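Local coordinates for uncharacterized protein (Legionella pneumophila subsp. pneumophila, PDB 5L1A) that is of unknown function but belongs to the DUF5638 family, this piece being the all-helical N-terminal part of a longer protein predicted to carry a transmembrane helix, at residues 19-22 with 23-27; 3-6 with 7-10. All coordinates share one frame; numbering follows the deposited sequence.

Contact 1: residues 19-22 with 23-27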
ATOM      1  N   ASP A  19       6.107  -3.642   3.288  1.00 13.95           N
ATOM      2  CA  ASP A  19       5.544  -4.962   3.568  1.00 14.60           C
ATOM      3  C   ASP A  19       5.834  -5.395   5.001  1.00 15.26           C
ATOM      4  O   ASP A  19       4.982  -6.003   5.659  1.00 16.34           O
ATOM      5  CB  ASP A  19       6.095  -5.996   2.584  1.00 15.32           C
ATOM      6  CG  ASP A  19       5.576  -5.803   1.170  1.00 18.63           C
ATOM      7  OD1 ASP A  19       4.516  -5.168   0.995  1.00 21.37           O
ATOM      8  OD2 ASP A  19       6.228  -6.297   0.229  1.00 21.27           O
ATOM      9  N   THR A  20       7.040  -5.105   5.493  1.00 15.66           N
ATOM     10  CA  THR A  20       7.387  -5.441   6.870  1.00 16.56           C
ATOM     11  C   THR A  20       6.609  -4.581   7.855  1.00 16.15           C
ATOM     12  O   THR A  20       6.156  -5.073   8.895  1.00 16.72           O
ATOM     13  CB  THR A  20       8.890  -5.266   7.087  1.00 17.40           C
ATOM     14  OG1 THR A  20       9.601  -6.080   6.148  1.00 17.97           O
ATOM     15  CG2 THR A  20       9.290  -5.657   8.504  1.00 18.71           C
ATOM     16  N   GLN A  21       6.456  -3.290   7.549  1.00 16.71           N
ATOM     17  CA  GLN A  21       5.705  -2.403   8.427  1.00 19.23           C
ATOM     18  C   GLN A  21       4.247  -2.830   8.543  1.00 19.85           C
ATOM     19  O   GLN A  21       3.648  -2.695   9.616  1.00 22.04           O
ATOM     20  CB  GLN A  21       5.800  -0.965   7.923  1.00 20.11           C
ATOM     21  CG  GLN A  21       5.149   0.049   8.835  1.00 21.83           C
ATOM     22  CD  GLN A  21       5.796   0.090  10.199  1.00 22.41           C
ATOM     23  OE1 GLN A  21       6.882   0.640  10.365  1.00 22.42           O
ATOM     24  NE2 GLN A  21       5.136  -0.505  11.186  1.00 22.95           N
ATOM     25  N   LEU A  22       3.664  -3.348   7.461  1.00 14.86           N
ATOM     26  CA  LEU A  22       2.297  -3.847   7.531  1.00 16.60           C
ATOM     27  C   LEU A  22       2.202  -5.053   8.454  1.00 19.07           C
ATOM     28  O   LEU A  22       1.280  -5.139   9.273  1.00 23.30           O
ATOM     29  CB  LEU A  22       1.788  -4.198   6.133  1.00 18.27           C
ATOM     30  CG  LEU A  22       0.880  -3.178   5.445  1.00 19.47           C
ATOM     31  CD1 LEU A  22       0.398  -3.705   4.103  1.00 19.46           C
ATOM     32  CD2 LEU A  22      -0.301  -2.795   6.332  1.00 20.75           C
ATOM     33  N   ASN A  23       3.146  -5.992   8.339  1.00 18.97           N
ATOM     34  CA  ASN A  23       3.137  -7.157   9.219  1.00 20.12           C
ATOM     35  C   ASN A  23       3.265  -6.745  10.680  1.00 21.10           C
ATOM     36  O   ASN A  23       2.564  -7.280  11.546  1.00 23.90           O
ATOM     37  CB  ASN A  23       4.261  -8.124   8.842  1.00 20.71           C
ATOM     38  CG  ASN A  23       4.108  -8.686   7.444  1.00 20.46           C
ATOM     39  OD1 ASN A  23       3.054  -8.561   6.822  1.00 20.01           O
ATOM     40  ND2 ASN A  23       5.163  -9.318   6.945  1.00 21.39           N
ATOM     41  N   GLN A  24       4.151  -5.790  10.971  1.00 17.32           N
ATOM     42  CA  GLN A  24       4.374  -5.387  12.356  1.00 18.07           C
ATOM     43  C   GLN A  24       3.168  -4.655  12.933  1.00 17.63           C
ATOM     44  O   GLN A  24       2.947  -4.699  14.149  1.00 18.41           O
ATOM     45  CB  GLN A  24       5.630  -4.521  12.457  1.00 18.44           C
ATOM     46  CG  GLN A  24       6.915  -5.268  12.140  1.00 20.54           C
ATOM     47  CD  GLN A  24       8.135  -4.371  12.179  1.00 27.28           C
ATOM     48  OE1 GLN A  24       8.026  -3.150  12.056  1.00 30.99           O
ATOM     49  NE2 GLN A  24       9.308  -4.971  12.353  1.00 29.42           N
ATOM     50  N   PHE A  25       2.387  -3.976  12.089  1.00 16.62           N
ATOM     51  CA  PHE A  25       1.125  -3.398  12.543  1.00 16.45           C
ATOM     52  C   PHE A  25       0.221  -4.469  13.138  1.00 16.84           C
ATOM     53  O   PHE A  25      -0.299  -4.317  14.250  1.00 17.38           O
ATOM     54  CB  PHE A  25       0.413  -2.698  11.383  1.00 15.62           C
ATOM     55  CG  PHE A  25       0.985  -1.352  11.028  1.00 15.45           C
ATOM     56  CD1 PHE A  25       1.685  -0.605  11.962  1.00 16.15           C
ATOM     57  CD2 PHE A  25       0.810  -0.830   9.755  1.00 14.83           C
ATOM     58  CE1 PHE A  25       2.206   0.636  11.634  1.00 16.26           C
ATOM     59  CE2 PHE A  25       1.329   0.410   9.417  1.00 14.85           C
ATOM     60  CZ  PHE A  25       2.030   1.143  10.357  1.00 15.57           C
ATOM     61  N   PHE A  26       0.026  -5.565  12.409  1.00 22.69           N
ATOM     62  CA  PHE A  26      -0.887  -6.636  12.792  1.00 24.07           C
ATOM     63  C   PHE A  26      -0.048  -7.856  13.161  1.00 29.84           C
ATOM     64  O   PHE A  26       0.103  -8.797  12.380  1.00 35.08           O
ATOM     65  CB  PHE A  26      -1.856  -6.935  11.659  1.00 20.65           C
ATOM     66  CG  PHE A  26      -2.438  -5.707  11.025  1.00 17.83           C
ATOM     67  CD1 PHE A  26      -3.503  -5.044  11.617  1.00 18.10           C
ATOM     68  CD2 PHE A  26      -1.920  -5.213   9.842  1.00 16.43           C
ATOM     69  CE1 PHE A  26      -4.039  -3.914  11.037  1.00 18.80           C
ATOM     70  CE2 PHE A  26      -2.450  -4.081   9.257  1.00 17.06           C
ATOM     71  CZ  PHE A  26      -3.511  -3.430   9.854  1.00 18.22           C
ATOM     72  N   ASN A  27       0.494  -7.835  14.374  1.00 31.11           N
ATOM     73  CA  ASN A  27       1.443  -8.850  14.803  1.00 32.60           C
ATOM     74  C   ASN A  27       1.248  -9.201  16.273  1.00 35.80           C
ATOM     75  O   ASN A  27       0.742 -10.274  16.598  1.00 39.12           O
ATOM     76  CB  ASN A  27       2.873  -8.365  14.552  1.00 31.34           C
ATOM     77  CG  ASN A  27       3.913  -9.287  15.137  1.00 30.65           C
ATOM     78  OD1 ASN A  27       4.653  -8.907  16.044  1.00 31.14           O
ATOM     79  ND2 ASN A  27       3.975 -10.511  14.627  1.00 30.44           N
TER

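Contact 2: residues 3-6 with 7-10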
ATOM      1  N   PRO A   3      11.772  -5.463 -11.912  1.00 26.94           N
ATOM      2  CA  PRO A   3      12.106  -4.630 -13.073  1.00 25.74           C
ATOM      3  C   PRO A   3      13.615  -4.534 -13.244  1.00 24.39           C
ATOM      4  O   PRO A   3      14.378  -4.618 -12.280  1.00 24.68           O
ATOM      5  CB  PRO A   3      11.490  -3.269 -12.730  1.00 23.92           C
ATOM      6  CG  PRO A   3      10.422  -3.576 -11.762  1.00 23.34           C
ATOM      7  CD  PRO A   3      10.941  -4.717 -10.949  1.00 24.48           C
ATOM      8  N   SER A   4      14.044  -4.349 -14.490  1.00 27.38           N
ATOM      9  CA  SER A   4      15.456  -4.436 -14.836  1.00 27.24           C
ATOM     10  C   SER A   4      16.113  -3.083 -15.078  1.00 24.48           C
ATOM     11  O   SER A   4      17.289  -3.044 -15.455  1.00 26.95           O
ATOM     12  CB  SER A   4      15.638  -5.320 -16.072  1.00 30.69           C
ATOM     13  OG  SER A   4      14.939  -4.785 -17.180  1.00 32.81           O
ATOM     14  N   TYR A   5      15.403  -1.976 -14.875  1.00 17.93           N
ATOM     15  CA  TYR A   5      16.054  -0.690 -15.066  1.00 17.10           C
ATOM     16  C   TYR A   5      16.970  -0.379 -13.885  1.00 16.57           C
ATOM     17  O   TYR A   5      16.835  -0.938 -12.793  1.00 16.54           O
ATOM     18  CB  TYR A   5      15.027   0.428 -15.268  1.00 16.28           C
ATOM     19  CG  TYR A   5      13.932   0.508 -14.225  1.00 15.60           C
ATOM     20  CD1 TYR A   5      14.160   1.100 -12.989  1.00 14.74           C
ATOM     21  CD2 TYR A   5      12.661   0.019 -14.491  1.00 16.02           C
ATOM     22  CE1 TYR A   5      13.163   1.182 -12.044  1.00 14.24           C
ATOM     23  CE2 TYR A   5      11.655   0.100 -13.551  1.00 15.50           C
ATOM     24  CZ  TYR A   5      11.911   0.681 -12.327  1.00 14.56           C
ATOM     25  OH  TYR A   5      10.911   0.762 -11.387  1.00 14.15           O
ATOM     26  N   ASN A   6      17.923   0.519 -14.129  1.00 16.37           N
ATOM     27  CA  ASN A   6      18.908   0.871 -13.114  1.00 16.26           C
ATOM     28  C   ASN A   6      18.232   1.354 -11.838  1.00 15.42           C
ATOM     29  O   ASN A   6      17.229   2.072 -11.881  1.00 14.69           O
ATOM     30  CB  ASN A   6      19.850   1.956 -13.638  1.00 16.23           C
ATOM     31  CG  ASN A   6      20.978   1.394 -14.474  1.00 17.33           C
ATOM     32  OD1 ASN A   6      20.900   0.273 -14.975  1.00 18.18           O
ATOM     33  ND2 ASN A   6      22.041   2.175 -14.630  1.00 17.53           N
ATOM     34  N   ASN A   7      18.786   0.939 -10.699  1.00 16.04           N
ATOM     35  CA  ASN A   7      18.412   1.390  -9.361  1.00 15.54           C
ATOM     36  C   ASN A   7      17.042   0.894  -8.917  1.00 15.91           C
ATOM     37  O   ASN A   7      16.534   1.346  -7.885  1.00 17.26           O
ATOM     38  CB  ASN A   7      18.472   2.917  -9.253  1.00 15.02           C
ATOM     39  CG  ASN A   7      19.819   3.466  -9.666  1.00 16.28           C
ATOM     40  OD1 ASN A   7      20.859   2.902  -9.322  1.00 17.50           O
ATOM     41  ND2 ASN A   7      19.811   4.556 -10.423  1.00 16.04           N
ATOM     42  N   ALA A   8      16.430  -0.030  -9.658  1.00 17.03           N
ATOM     43  CA  ALA A   8      15.194  -0.639  -9.184  1.00 17.06           C
ATOM     44  C   ALA A   8      15.408  -1.383  -7.870  1.00 18.35           C
ATOM     45  O   ALA A   8      14.500  -1.436  -7.034  1.00 18.53           O
ATOM     46  CB  ALA A   8      14.632  -1.583 -10.246  1.00 16.48           C
ATOM     47  N   ARG A   9      16.601  -1.954  -7.671  1.00 21.10           N
ATOM     48  CA  ARG A   9      16.891  -2.670  -6.433  1.00 22.60           C
ATOM     49  C   ARG A   9      16.804  -1.748  -5.223  1.00 21.51           C
ATOM     50  O   ARG A   9      16.304  -2.147  -4.164  1.00 23.13           O
ATOM     51  CB  ARG A   9      18.274  -3.316  -6.516  1.00 25.99           C
ATOM     52  CG  ARG A   9      18.388  -4.375  -7.593  1.00 29.04           C
ATOM     53  CD  ARG A   9      19.745  -5.058  -7.574  1.00 32.39           C
ATOM     54  NE  ARG A   9      19.733  -6.266  -8.392  1.00 36.34           N
ATOM     55  CZ  ARG A   9      19.324  -7.453  -7.956  1.00 40.34           C
ATOM     56  NH1 ARG A   9      19.337  -8.502  -8.767  1.00 44.48           N
ATOM     57  NH2 ARG A   9      18.903  -7.594  -6.707  1.00 39.90           N
ATOM     58  N   LEU A  10      17.289  -0.513  -5.357  1.00 16.54           N
ATOM     59  CA  LEU A  10      17.174   0.441  -4.259  1.00 17.80           C
ATOM     60  C   LEU A  10      15.716   0.757  -3.959  1.00 17.48           C
ATOM     61  O   LEU A  10      15.328   0.890  -2.793  1.00 20.17           O
ATOM     62  CB  LEU A  10      17.947   1.714  -4.591  1.00 18.30           C
ATOM     63  CG  LEU A  10      19.433   1.469  -4.848  1.00 18.43           C
ATOM     64  CD1 LEU A  10      20.124   2.742  -5.303  1.00 16.64           C
ATOM     65  CD2 LEU A  10      20.091   0.910  -3.597  1.00 20.33           C
TER

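Contact 1: residues 19-22 with 23-27
Gln-21 lays its side chain over one face of the Phe-25 ring, one turn further along the same helix. CG of Gln-21 stands anti to the backbone N (chi1 -175°), and a bend at chi2 (62°) then carries the amide over the ring. The CG methylene makes a CH-pi contact, 4.1 Å from the ring centroid. NE2 reaches further along the same face, 3.2 Å from CE1 of Phe-25, and the amide plane is turned 34° from the ring plane. Leu-22, which faces the neighbouring helices, has its CD2 branch against both aromatics: CD2 of Phe-25 lies 4.1 Å away, while the Phe-26 ring turns its edge to the same methyl, with CE2 3.9 Å from Leu-22 CD2. On the outer side Thr-20 and Gln-24 run alongside each other, with CG2 of Thr-20 3.9 Å from NE2 of Gln-24.

Beneath the side chains, the N-H groups of Asn-23, Gln-24 and Phe-25 bond to the carbonyls of Asp-19, Thr-20 and Gln-21. The last bond of the run is weak, Phe-26 N to Leu-22 O at 3.4 Å, and Phe-26 is the first residue to leave helical geometry.

Asp-19 and Asn-23 send their polar ends to other helices: the carboxylate bonds to Tyr-66 and Asn-47, and OD1 of Asn-23 to Lys-43. Leu-22 packs on Leu-39 and Ile-42, and the Phe-26 ring meets Phe-35 edge-to-face. This is the C-terminal end of an amphipathic helix in a helical bundle, where i to i+3 and i to i+4 side-chain contacts run along the last turn and on to the residue just beyond it.

Contact 2: residues 3-6 with 7-10
A type II beta turn from Tyr-5 to Ala-8 leads the N-terminal segment into helix 8-25. Its closing bond runs from Ala-8 N to Tyr-5 O at 3.3 Å. Asn-6 and Asn-7 fill the corners; Asn-7, with its positive phi of 70°, takes the third position, as a type II turn demands. Asn-7 is also the N-cap residue, yet its side chain makes no capping bond. Its backbone O receives a weak bond from Leu-10 N at 3.2 Å as the helix gets under way.

The side-chain contact centres on the methyl of Ala-8, which points back at the incoming chain. Tyr-5 holds CG between its backbone N and carbonyl carbon (chi1 51°), and this brings the ring round beside the methyl, CE1 lying 3.6 Å from Ala-8 CB. The carbonyl O of Tyr-5 lies close to this methyl, 3.4 Å from Ala-8 CB. Pro-3 adds a looser apolar touch through its own CB, 4.3 Å from the CB of Ala-8.

Ala-8 is buried, and Ala-1 touches it. The phenol hydroxyl of Tyr-5 is hydrogen-bonded to OG1 of Thr-53, and the Tyr-5 side chain packs on Phe-50. Pro-3 rests on Phe-50 and Asn-51 of helix 33-51 and on Thr-53 in the loop after it, while Tyr-5 and Asn-7 touch Glu-56 at the start of helix 56-77.

Overall arrangement
Contact 2 comes first along the chain and contact 1 follows, the two marking the beginning and the end of helix 8-25. Their centres lie 25 Å apart and their nearest atoms about 12 Å, so they do not touch. Both sit at the surface, with the centre of contact 2 about 20 Å from the centre of the chain and that of contact 1 about 12 Å. Both ends of helix 8-25 pack on helices 33-51 and 56-77: contact 2 meets the end of the former and the start of the latter, while contact 1 packs on other parts of both. Helix 8-25 is thus seated at each end on the same two helices, within an all-helical fold without strands.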